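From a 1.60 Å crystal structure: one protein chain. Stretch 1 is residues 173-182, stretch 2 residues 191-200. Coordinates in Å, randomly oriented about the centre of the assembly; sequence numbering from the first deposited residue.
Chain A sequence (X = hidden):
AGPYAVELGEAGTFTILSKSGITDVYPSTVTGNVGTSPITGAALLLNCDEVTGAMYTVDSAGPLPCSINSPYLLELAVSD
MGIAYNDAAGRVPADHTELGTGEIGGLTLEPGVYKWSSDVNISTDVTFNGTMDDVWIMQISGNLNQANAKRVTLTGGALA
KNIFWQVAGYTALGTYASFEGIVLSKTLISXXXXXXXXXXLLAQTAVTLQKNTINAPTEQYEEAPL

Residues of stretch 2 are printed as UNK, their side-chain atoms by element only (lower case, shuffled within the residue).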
# COMPACT_ATOMS: atom_id res chain seq x y z
N LEU A 173 -10.32 1.26 -1.32
CA LEU A 173 -10.34 1.40 -2.79
C LEU A 173 -11.57 0.68 -3.30
O LEU A 173 -11.90 -0.45 -2.84
CB LEU A 173 -9.06 0.72 -3.30
CG LEU A 173 -7.70 1.09 -2.63
CD1 LEU A 173 -6.59 0.38 -3.39
CD2 LEU A 173 -7.54 2.61 -2.66
N GLY A 174 -12.23 1.31 -4.25
CA GLY A 174 -13.48 0.86 -4.87
C GLY A 174 -13.24 -0.35 -5.79
O GLY A 174 -12.23 -1.05 -5.68
N THR A 175 -14.27 -0.61 -6.60
CA THR A 175 -14.21 -1.78 -7.47
C THR A 175 -13.62 -1.42 -8.84
O THR A 175 -13.80 -0.34 -9.34
CB THR A 175 -15.58 -2.35 -7.72
OG1 THR A 175 -16.51 -1.37 -8.22
CG2 THR A 175 -16.19 -2.97 -6.35
N TYR A 176 -12.98 -2.41 -9.41
CA TYR A 176 -12.47 -2.32 -10.79
C TYR A 176 -11.61 -1.04 -11.00
O TYR A 176 -11.65 -0.38 -12.05
CB TYR A 176 -13.61 -2.48 -11.78
CG TYR A 176 -14.31 -3.80 -11.59
CD1 TYR A 176 -13.68 -4.98 -11.95
CD2 TYR A 176 -15.60 -3.84 -11.04
CE1 TYR A 176 -14.31 -6.23 -11.76
CE2 TYR A 176 -16.24 -5.05 -10.88
CZ TYR A 176 -15.60 -6.22 -11.20
OH TYR A 176 -16.27 -7.39 -11.04
N ALA A 177 -10.84 -0.69 -9.96
CA ALA A 177 -9.99 0.47 -9.98
C ALA A 177 -8.58 0.01 -10.17
O ALA A 177 -8.29 -1.20 -10.25
CB ALA A 177 -10.15 1.23 -8.61
N SER A 178 -7.66 0.96 -10.25
CA SER A 178 -6.23 0.66 -10.35
C SER A 178 -5.45 1.69 -9.51
O SER A 178 -5.72 2.93 -9.62
CB SER A 178 -5.80 0.79 -11.82
OG SER A 178 -4.48 0.31 -11.91
N PHE A 179 -4.64 1.12 -8.62
CA PHE A 179 -3.97 1.95 -7.64
C PHE A 179 -2.47 1.68 -7.69
O PHE A 179 -2.02 0.53 -7.90
CB PHE A 179 -4.59 1.70 -6.22
CG PHE A 179 -4.08 2.66 -5.16
CD1 PHE A 179 -4.74 3.85 -4.90
CD2 PHE A 179 -2.93 2.31 -4.44
CE1 PHE A 179 -4.26 4.72 -3.88
CE2 PHE A 179 -2.45 3.16 -3.45
CZ PHE A 179 -3.08 4.37 -3.21
N GLU A 180 -1.71 2.74 -7.40
CA GLU A 180 -0.24 2.65 -7.44
C GLU A 180 0.35 3.26 -6.18
O GLU A 180 -0.06 4.37 -5.78
CB GLU A 180 0.27 3.56 -8.62
CG GLU A 180 -0.32 3.21 -10.02
CD GLU A 180 0.34 2.00 -10.62
OE1 GLU A 180 1.50 1.64 -10.28
OE2 GLU A 180 -0.32 1.37 -11.46
N GLY A 181 1.30 2.58 -5.61
CA GLY A 181 2.09 3.16 -4.56
C GLY A 181 2.17 2.36 -3.28
O GLY A 181 1.64 1.26 -3.17
N ILE A 182 2.94 2.92 -2.31
CA ILE A 182 3.18 2.24 -1.07
C ILE A 182 2.15 2.78 -0.10
O ILE A 182 2.15 3.93 0.22
CB ILE A 182 4.65 2.52 -0.59
CG1 ILE A 182 5.69 2.11 -1.71
CG2 ILE A 182 4.92 1.84 0.77
CD1 ILE A 182 5.74 0.68 -2.10
N UNK A 191 -9.64 -3.37 -0.16
CA UNK A 191 -9.53 -3.27 -1.64
C UNK A 191 -10.79 -4.03 -2.17
O UNK A 191 -10.98 -5.17 -1.83
c UNK A 191 -7.06 -3.38 -1.35
c UNK A 191 -8.06 -3.52 -3.59
c UNK A 191 -8.24 -3.91 -2.12
N UNK A 192 -11.66 -3.35 -2.90
CA UNK A 192 -12.90 -3.95 -3.36
C UNK A 192 -12.77 -4.68 -4.71
O UNK A 192 -11.66 -4.65 -5.40
c UNK A 192 -14.02 -2.93 -3.27
n UNK A 192 -15.67 -2.04 -1.72
c UNK A 192 -14.64 -2.88 -1.86
o UNK A 192 -14.24 -3.62 -0.96
N UNK A 193 -13.84 -5.32 -5.11
CA UNK A 193 -13.81 -6.36 -6.16
C UNK A 193 -13.10 -5.92 -7.44
O UNK A 193 -13.45 -4.86 -8.03
o UNK A 193 -16.00 -6.99 -5.36
c UNK A 193 -15.27 -6.62 -6.55
c UNK A 193 -15.39 -7.72 -7.61
N UNK A 194 -12.13 -6.75 -7.84
CA UNK A 194 -11.54 -6.58 -9.17
C UNK A 194 -10.44 -5.57 -9.32
O UNK A 194 -9.76 -5.50 -10.40
N UNK A 195 -10.16 -4.79 -8.28
CA UNK A 195 -9.16 -3.76 -8.38
C UNK A 195 -7.73 -4.32 -8.46
O UNK A 195 -7.41 -5.38 -7.93
c UNK A 195 -8.19 -1.82 -6.88
o UNK A 195 -10.56 -2.09 -7.42
c UNK A 195 -9.35 -2.81 -7.16
N UNK A 196 -6.88 -3.54 -9.15
CA UNK A 196 -5.48 -3.90 -9.21
C UNK A 196 -4.65 -2.88 -8.42
O UNK A 196 -4.94 -1.64 -8.44
o UNK A 196 -5.71 -4.67 -11.45
c UNK A 196 -3.47 -3.94 -10.79
c UNK A 196 -5.02 -3.71 -10.66
N UNK A 197 -3.70 -3.41 -7.66
CA UNK A 197 -2.81 -2.53 -6.97
C UNK A 197 -1.35 -2.89 -7.43
O UNK A 197 -0.97 -4.03 -7.35
c UNK A 197 -2.89 -2.73 -5.44
c UNK A 197 -4.30 -2.34 -4.98
c UNK A 197 -1.76 -1.92 -4.77
N UNK A 198 -0.59 -1.88 -7.86
CA UNK A 198 0.85 -2.07 -8.04
C UNK A 198 1.53 -1.28 -6.94
O UNK A 198 1.48 -0.04 -6.94
o UNK A 198 0.98 -3.49 -10.63
c UNK A 198 1.25 -1.47 -9.40
c UNK A 198 0.72 -2.30 -10.55
n UNK A 198 -0.11 -1.67 -11.41
N UNK A 199 2.04 -2.00 -5.96
CA UNK A 199 2.35 -1.36 -4.72
C UNK A 199 2.54 -2.31 -3.60
O UNK A 199 2.72 -3.52 -3.79
N UNK A 200 2.56 -1.73 -2.40
CA UNK A 200 2.65 -2.54 -1.21
C UNK A 200 1.55 -2.04 -0.22
O UNK A 200 1.33 -0.88 -0.06
n UNK A 200 8.92 -4.30 -3.18
c UNK A 200 5.17 -2.86 -1.50
c UNK A 200 7.95 -4.22 -2.25
n UNK A 200 7.39 -5.37 -1.82
c UNK A 200 6.54 -2.76 -0.77
c UNK A 200 4.06 -2.38 -0.55
n UNK A 200 7.62 -3.01 -1.78
O HOH W 1 -8.52 -3.30 -12.59

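Position 191 carries three side-chain carbons, one bearing the other two, and a branch carbon lies 4.2 Å from Leu173 CD1; this beta-branched, wholly apolar group is Val191. Position 192 has two carbons, the second bearing one oxygen and one nitrogen, a carboxamide on a short stem. Its CB rests 3.5 Å from Gly174 O and its backbone N donates to Leu173 O at 2.9 Å: Asn192.

At position 193 a single carbon carries one oxygen and one carbon, the mark of Thr193. Its CG2 lies 3.6 Å from Tyr176 OH, and its carbonyl O, set over one face of the tyrosine ring, accepts a hydrogen bond from Tyr176 N (2.9 Å). Position 194 has no side-chain atoms. Its phi is positive, and a CB built there would come within 2.3 Å of Tyr176 CE1, so the bare backbone suits both the turn and the ring: Gly194.

Position 195 again shows one carbon bearing an oxygen and a carbon, the branching of threonine, and the oxygen faces the loop of stretch 1. In Thr195, OG1 donates to Gly174 O at 2.6 Å and accepts from Ala177 N at 2.9 Å. The same pattern of atoms recurs at 196, but here the group stands on the sheet face shared with Ser178, with CB 4.2 Å from Ser178 OG; this is Thr196.

Position 197 has three carbons branching at the first. One branch carbon lies 3.9 Å from Leu173 CD1 and 4.2 Å from Phe179 CB, an apolar setting for Val197. At 198, two carbons end in one oxygen and one nitrogen; the nitrogen lies 3.0 Å from Glu180 OE2. This is Asn198, whose ND2 donates to that carboxylate. Position 199 lacks a side chain, and a CB there would lie 2.0 Å from Gly181 O: Gly199. Position 200 extends through three carbons and a nitrogen to a carbon bearing two more nitrogens, the guanidinium of Arg200, with CG 3.6 Å from Ile182 CD1.

The contact is a parallel pairing of strands 178-180 and 196-198, whose axes approach to 4.7 Å. Backbone bonds alternate between them, from Thr196 N to Ala177 O (2.9 Å), Phe179 N to Thr196 O (2.8 Å), Asn198 N to Phe179 O (2.8 Å) and Gly181 N to Asn198 O (2.9 Å). Before the strands, a type II turn from Asn192 to Thr195 departs from this ladder, and the Thr195 hydroxyl bridges the loop of stretch 1. Leu173, Phe179 and the two valines share one face; Glu180 and Asn198 pair on the other.

Stretch 2, residues 191-200: VNTGTTVNGR
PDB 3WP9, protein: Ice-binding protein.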